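Predicted metal-dependent hydrolase of the TIM-barrel fold (Lactobacillus casei, PDB 2QPX) probably acts as a zinc-dependent hydrolase of the amidohydrolase superfamily, holding two zinc ions in a TIM-barrel fold, with its substrate not established. Local coordinates at residues Val27-Val37 and Ala319-Gly327. Sequence-based numbering, arbitrary orientation.
Sequences VPNRDDRLAQV and ASTYPEMYG
Glu324 OE2 is gripped twice, by Tyr85 OH from helix 79-92 and by Arg30 NH2, 2.8 Å away in a salt bridge. That nitrogen meets OE2 nearly along its C-O axis, and the oxygen lies 5° from the guanidinium plane; the N-H...O angle of 146° shows a moderately bent bond. A water accepts from Arg30 NE and donates to Glu324 OE1, closing a second path between the same two groups; it also sits above one face of the Tyr322 ring, toward the rim. Arg30 reaches this far because CG is anti to the backbone N (chi1 174°) and the chain runs extended to NE. Replacing Arg30 with a leucine would probably leave the buried Glu324 carboxylate without its counter-charge and the carbonyls of Pro73 and Ala75 without their NH1 donor. Tyr322 lies against helix 30-37: its CD2 is 3.5 Å from Leu34 CD2, and its CE2 is 3.7 Å from Arg33 CB. Segment 319-327 follows Asp318, a zinc ligand just past strand 313-314, probably the last strand of the TIM barrel, and leads into helix 323-342, so the contact joins this beta-alpha connection to the helix after the strand bearing His18. Beyond the ring, Val37 and Thr321 reach toward each other tip to tip, Val37 CG2 3.5 Å from Thr321 OG1; the same methyl lies 3.3 Å from Ser320 OG and packs on Met325 SE. Thr321 OG1 shares a 2.7 Å hydrogen bond with Ser320 OG, whose side chain touches zinc ligand His20.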
ATOM      1  N   VAL A  27     -26.505  30.446  -3.519  1.00 20.80           N
ATOM      2  CA  VAL A  27     -27.219  29.180  -3.346  1.00 21.71           C
ATOM      3  C   VAL A  27     -27.606  28.969  -1.889  1.00 21.08           C
ATOM      4  O   VAL A  27     -26.783  29.118  -1.009  1.00 21.03           O
ATOM      5  CB  VAL A  27     -26.311  27.992  -3.868  1.00 22.63           C
ATOM      6  CG1 VAL A  27     -26.675  26.656  -3.239  1.00 31.42           C
ATOM      7  CG2 VAL A  27     -26.347  27.978  -5.411  1.00 24.18           C
ATOM      8  N   PRO A  28     -28.875  28.654  -1.622  1.00 23.28           N
ATOM      9  CA  PRO A  28     -29.337  28.708  -0.232  1.00 26.67           C
ATOM     10  C   PRO A  28     -28.842  27.652   0.766  1.00 27.78           C
ATOM     11  O   PRO A  28     -28.629  27.987   1.951  1.00 31.14           O
ATOM     12  CB  PRO A  28     -30.878  28.629  -0.384  1.00 28.96           C
ATOM     13  CG  PRO A  28     -31.082  27.884  -1.654  1.00 31.24           C
ATOM     14  CD  PRO A  28     -29.989  28.411  -2.559  1.00 26.38           C
ATOM     15  N   ASN A  29     -28.625  26.426   0.312  1.00 25.61           N
ATOM     16  CA  ASN A  29     -28.321  25.306   1.243  1.00 23.60           C
ATOM     17  C   ASN A  29     -26.801  25.111   1.342  1.00 20.20           C
ATOM     18  O   ASN A  29     -26.269  24.043   1.064  1.00 21.23           O
ATOM     19  CB  ASN A  29     -29.027  24.017   0.778  1.00 24.18           C
ATOM     20  CG  ASN A  29     -28.730  23.648  -0.687  1.00 27.95           C
ATOM     21  OD1 ASN A  29     -28.321  24.502  -1.504  1.00 31.30           O
ATOM     22  ND2 ASN A  29     -28.942  22.364  -1.032  1.00 30.07           N
ATOM     23  N   ARG A  30     -26.108  26.156   1.764  1.00 19.43           N
ATOM     24  CA  ARG A  30     -24.650  26.195   1.760  1.00 19.37           C
ATOM     25  C   ARG A  30     -24.017  25.075   2.628  1.00 19.58           C
ATOM     26  O   ARG A  30     -23.067  24.404   2.204  1.00 19.37           O
ATOM     27  CB  ARG A  30     -24.172  27.573   2.196  1.00 20.27           C
ATOM     28  CG  ARG A  30     -22.710  27.700   2.360  1.00 18.81           C
ATOM     29  CD  ARG A  30     -22.286  29.206   2.335  1.00 20.42           C
ATOM     30  NE  ARG A  30     -20.904  29.304   2.749  1.00 17.74           N
ATOM     31  CZ  ARG A  30     -20.447  29.953   3.791  1.00 18.24           C
ATOM     32  NH1 ARG A  30     -21.214  30.796   4.447  1.00 20.15           N
ATOM     33  NH2 ARG A  30     -19.184  29.837   4.102  1.00 17.82           N
ATOM     34  N   ASP A  31     -24.522  24.861   3.842  1.00 19.50           N
ATOM     35  CA  ASP A  31     -24.003  23.780   4.716  1.00 19.95           C
ATOM     36  C   ASP A  31     -24.086  22.419   3.998  1.00 19.45           C
ATOM     37  O   ASP A  31     -23.105  21.676   3.920  1.00 19.42           O
ATOM     38  CB  ASP A  31     -24.810  23.745   6.012  1.00 20.53           C
ATOM     39  CG  ASP A  31     -24.229  22.862   7.086  1.00 25.36           C
ATOM     40  OD1 ASP A  31     -23.210  22.228   6.917  1.00 26.01           O
ATOM     41  OD2 ASP A  31     -24.765  22.881   8.216  1.00 34.81           O
ATOM     42  N   ASP A  32     -25.240  22.101   3.439  1.00 18.68           N
ATOM     43  CA  ASP A  32     -25.405  20.825   2.745  1.00 19.73           C
ATOM     44  C   ASP A  32     -24.515  20.743   1.496  1.00 18.10           C
ATOM     45  O   ASP A  32     -23.958  19.674   1.198  1.00 18.33           O
ATOM     46  CB  ASP A  32     -26.865  20.576   2.386  1.00 21.73           C
ATOM     47  CG  ASP A  32     -27.729  20.203   3.585  1.00 23.72           C
ATOM     48  OD1 ASP A  32     -27.232  20.000   4.721  1.00 26.56           O
ATOM     49  OD2 ASP A  32     -28.942  20.103   3.343  1.00 30.41           O
ATOM     50  N   ARG A  33     -24.371  21.841   0.770  1.00 18.67           N
ATOM     51  CA  ARG A  33     -23.488  21.851  -0.406  1.00 17.14           C
ATOM     52  C   ARG A  33     -22.027  21.651  -0.021  1.00 16.68           C
ATOM     53  O   ARG A  33     -21.263  20.999  -0.746  1.00 17.54           O
ATOM     54  CB  ARG A  33     -23.663  23.114  -1.280  1.00 19.52           C
ATOM     55  CG  ARG A  33     -25.025  23.207  -1.990  1.00 20.61           C
ATOM     56  CD  ARG A  33     -25.248  22.147  -3.084  1.00 21.97           C
ATOM     57  NE  ARG A  33     -24.308  22.207  -4.222  1.00 22.63           N
ATOM     58  CZ  ARG A  33     -24.492  22.887  -5.350  1.00 23.62           C
ATOM     59  NH1 ARG A  33     -25.582  23.606  -5.555  1.00 24.41           N
ATOM     60  NH2 ARG A  33     -23.596  22.810  -6.304  1.00 22.32           N
ATOM     61  N   LEU A  34     -21.602  22.225   1.084  1.00 17.43           N
ATOM     62  CA  LEU A  34     -20.272  22.000   1.618  1.00 16.14           C
ATOM     63  C   LEU A  34     -20.086  20.511   1.968  1.00 17.33           C
ATOM     64  O   LEU A  34     -19.066  19.893   1.642  1.00 18.24           O
ATOM     65  CB  LEU A  34     -20.010  22.867   2.875  1.00 18.51           C
ATOM     66  CG  LEU A  34     -19.546  24.285   2.623  1.00 19.71           C
ATOM     67  CD1 LEU A  34     -19.719  25.189   3.897  1.00 20.62           C
ATOM     68  CD2 LEU A  34     -18.076  24.310   2.069  1.00 19.80           C
ATOM     69  N   ALA A  35     -21.067  19.935   2.647  1.00 17.44           N
ATOM     70  CA  ALA A  35     -21.018  18.503   2.955  1.00 18.00           C
ATOM     71  C   ALA A  35     -20.952  17.662   1.686  1.00 16.29           C
ATOM     72  O   ALA A  35     -20.123  16.763   1.567  1.00 17.08           O
ATOM     73  CB  ALA A  35     -22.206  18.102   3.848  1.00 19.08           C
ATOM     74  N   GLN A  36     -21.784  17.981   0.708  1.00 16.95           N
ATOM     75  CA  GLN A  36     -21.872  17.171  -0.497  1.00 18.19           C
ATOM     76  C   GLN A  36     -20.544  17.224  -1.278  1.00 16.92           C
ATOM     77  O   GLN A  36     -20.109  16.183  -1.793  1.00 19.18           O
ATOM     78  CB  GLN A  36     -23.072  17.597  -1.349  1.00 19.38           C
ATOM     79  CG  GLN A  36     -24.401  17.232  -0.685  1.00 24.11           C
ATOM     80  CD  GLN A  36     -25.630  17.983  -1.241  1.00 29.26           C
ATOM     81  OE1 GLN A  36     -25.488  18.915  -2.001  1.00 31.42           O
ATOM     82  NE2 GLN A  36     -26.837  17.560  -0.837  1.00 37.57           N
ATOM     83  N   VAL A  37     -19.854  18.381  -1.310  1.00 16.22           N
ATOM     84  CA  VAL A  37     -18.626  18.480  -2.060  1.00 17.17           C
ATOM     85  C   VAL A  37     -17.408  17.931  -1.297  1.00 16.89           C
ATOM     86  O   VAL A  37     -16.358  17.681  -1.899  1.00 17.98           O
ATOM     87  CB  VAL A  37     -18.393  19.931  -2.572  1.00 16.71           C
ATOM     88  CG1 VAL A  37     -17.801  20.829  -1.483  1.00 17.28           C
ATOM     89  CG2 VAL A  37     -17.488  19.898  -3.836  1.00 18.23           C
ATOM     90  N   ALA A 319      -9.981  21.321  -6.006  1.00 13.16           N
ATOM     91  CA  ALA A 319     -11.137  21.866  -5.342  1.00 13.94           C
ATOM     92  C   ALA A 319     -12.185  22.367  -6.345  1.00 14.20           C
ATOM     93  O   ALA A 319     -11.846  22.856  -7.430  1.00 14.39           O
ATOM     94  CB  ALA A 319     -10.713  23.023  -4.405  1.00 14.00           C
ATOM     95  N   SER A 320     -13.459  22.254  -5.955  1.00 14.05           N
ATOM     96  CA  SER A 320     -14.567  22.875  -6.665  1.00 13.97           C
ATOM     97  C   SER A 320     -15.456  23.554  -5.677  1.00 14.46           C
ATOM     98  O   SER A 320     -15.337  23.366  -4.462  1.00 15.64           O
ATOM     99  CB  SER A 320     -15.433  21.877  -7.458  1.00 15.52           C
ATOM    100  OG  SER A 320     -16.328  21.143  -6.664  1.00 16.12           O
ATOM    101  N   THR A 321     -16.404  24.292  -6.248  1.00 14.73           N
ATOM    102  CA  THR A 321     -17.651  24.698  -5.599  1.00 13.53           C
ATOM    103  C   THR A 321     -17.513  25.877  -4.628  1.00 14.39           C
ATOM    104  O   THR A 321     -18.118  26.919  -4.844  1.00 15.63           O
ATOM    105  CB  THR A 321     -18.349  23.453  -4.941  1.00 13.51           C
ATOM    106  OG1 THR A 321     -18.617  22.475  -5.943  1.00 15.41           O
ATOM    107  CG2 THR A 321     -19.677  23.843  -4.228  1.00 14.88           C
ATOM    108  N   TYR A 322     -16.720  25.715  -3.579  1.00 14.54           N
ATOM    109  CA  TYR A 322     -16.552  26.705  -2.554  1.00 13.95           C
ATOM    110  C   TYR A 322     -15.119  26.904  -2.145  1.00 15.50           C
ATOM    111  O   TYR A 322     -14.322  25.975  -2.173  1.00 16.65           O
ATOM    112  CB  TYR A 322     -17.373  26.293  -1.332  1.00 14.92           C
ATOM    113  CG  TYR A 322     -18.886  26.473  -1.377  1.00 15.71           C
ATOM    114  CD1 TYR A 322     -19.475  27.603  -1.936  1.00 15.93           C
ATOM    115  CD2 TYR A 322     -19.725  25.540  -0.797  1.00 15.09           C
ATOM    116  CE1 TYR A 322     -20.854  27.796  -1.872  1.00 16.32           C
ATOM    117  CE2 TYR A 322     -21.087  25.727  -0.716  1.00 16.29           C
ATOM    118  CZ  TYR A 322     -21.657  26.857  -1.269  1.00 15.03           C
ATOM    119  OH  TYR A 322     -23.009  26.994  -1.156  1.00 17.75           O
ATOM    120  N   PRO A 323     -14.777  28.120  -1.690  1.00 14.68           N
ATOM    121  CA  PRO A 323     -13.384  28.408  -1.347  1.00 14.71           C
ATOM    122  C   PRO A 323     -12.837  27.620  -0.180  1.00 15.10           C
ATOM    123  O   PRO A 323     -11.624  27.436  -0.096  1.00 15.06           O
ATOM    124  CB  PRO A 323     -13.375  29.914  -1.089  1.00 15.39           C
ATOM    125  CG  PRO A 323     -14.810  30.226  -0.669  1.00 15.95           C
ATOM    126  CD  PRO A 323     -15.638  29.321  -1.564  1.00 15.65           C
ATOM    127  N   GLU A 324     -13.706  27.132   0.698  1.00 15.43           N
ATOM    128  CA  GLU A 324     -13.229  26.265   1.795  1.00 16.63           C
ATOM    129  C   GLU A 324     -12.469  25.042   1.299  1.00 17.15           C
ATOM    130  O   GLU A 324     -11.542  24.583   1.972  1.00 16.74           O
ATOM    131  CB  GLU A 324     -14.377  25.774   2.677  1.00 17.73           C
ATOM    132  CG  GLU A 324     -15.068  26.844   3.480  1.00 17.27           C
ATOM    133  CD  GLU A 324     -16.213  27.575   2.765  1.00 18.73           C
ATOM    134  OE1 GLU A 324     -16.319  27.555   1.531  1.00 18.51           O
ATOM    135  OE2 GLU A 324     -16.974  28.276   3.474  1.00 19.99           O
HETATM  136  N   MSE A 325     -12.893  24.475   0.172  1.00 14.71           N
HETATM  137  CA  MSE A 325     -12.239  23.276  -0.299  1.00 16.04           C
HETATM  138  C   MSE A 325     -10.851  23.634  -0.816  1.00 15.64           C
HETATM  139  O   MSE A 325      -9.909  22.861  -0.650  1.00 15.90           O
HETATM  140  CB  MSE A 325     -13.070  22.572  -1.364  1.00 15.28           C
HETATM  141  CG  MSE A 325     -12.503  21.230  -1.855  1.00 15.78           C
HETATM  142 SE   MSE A 325     -13.753  20.265  -2.939  0.80 16.44          SE
HETATM  143  CE  MSE A 325     -12.621  18.703  -3.349  1.00 17.64           C
ATOM    144  N   TYR A 326     -10.729  24.795  -1.487  1.00 14.09           N
ATOM    145  CA  TYR A 326      -9.423  25.277  -1.868  1.00 13.64           C
ATOM    146  C   TYR A 326      -8.532  25.545  -0.637  1.00 14.55           C
ATOM    147  O   TYR A 326      -7.339  25.137  -0.583  1.00 15.37           O
ATOM    148  CB  TYR A 326      -9.561  26.587  -2.654  1.00 13.54           C
ATOM    149  CG  TYR A 326      -9.966  26.414  -4.125  1.00 14.36           C
ATOM    150  CD1 TYR A 326     -11.288  26.351  -4.522  1.00 14.05           C
ATOM    151  CD2 TYR A 326      -8.982  26.286  -5.113  1.00 13.99           C
ATOM    152  CE1 TYR A 326     -11.618  26.193  -5.856  1.00 15.59           C
ATOM    153  CE2 TYR A 326      -9.302  26.145  -6.453  1.00 13.86           C
ATOM    154  CZ  TYR A 326     -10.614  26.117  -6.814  1.00 13.98           C
ATOM    155  OH  TYR A 326     -10.886  25.986  -8.149  1.00 14.70           O
ATOM    156  N   GLY A 327      -9.089  26.269   0.330  1.00 15.53           N
ATOM    157  CA  GLY A 327      -8.345  26.607   1.541  1.00 16.30           C
ATOM    158  C   GLY A 327      -7.863  25.399   2.314  1.00 16.05           C
ATOM    159  O   GLY A 327      -6.722  25.396   2.810  1.00 16.68           O
TER
HETATM  160  O   HOH W   1     -24.116  29.493  -0.934  1.00 20.83           O
HETATM  161  O   HOH W   2     -18.753  28.718   0.951  1.00 19.82           O
HETATM  162  O   HOH W   3     -21.017  21.161  -5.987  1.00 21.46           O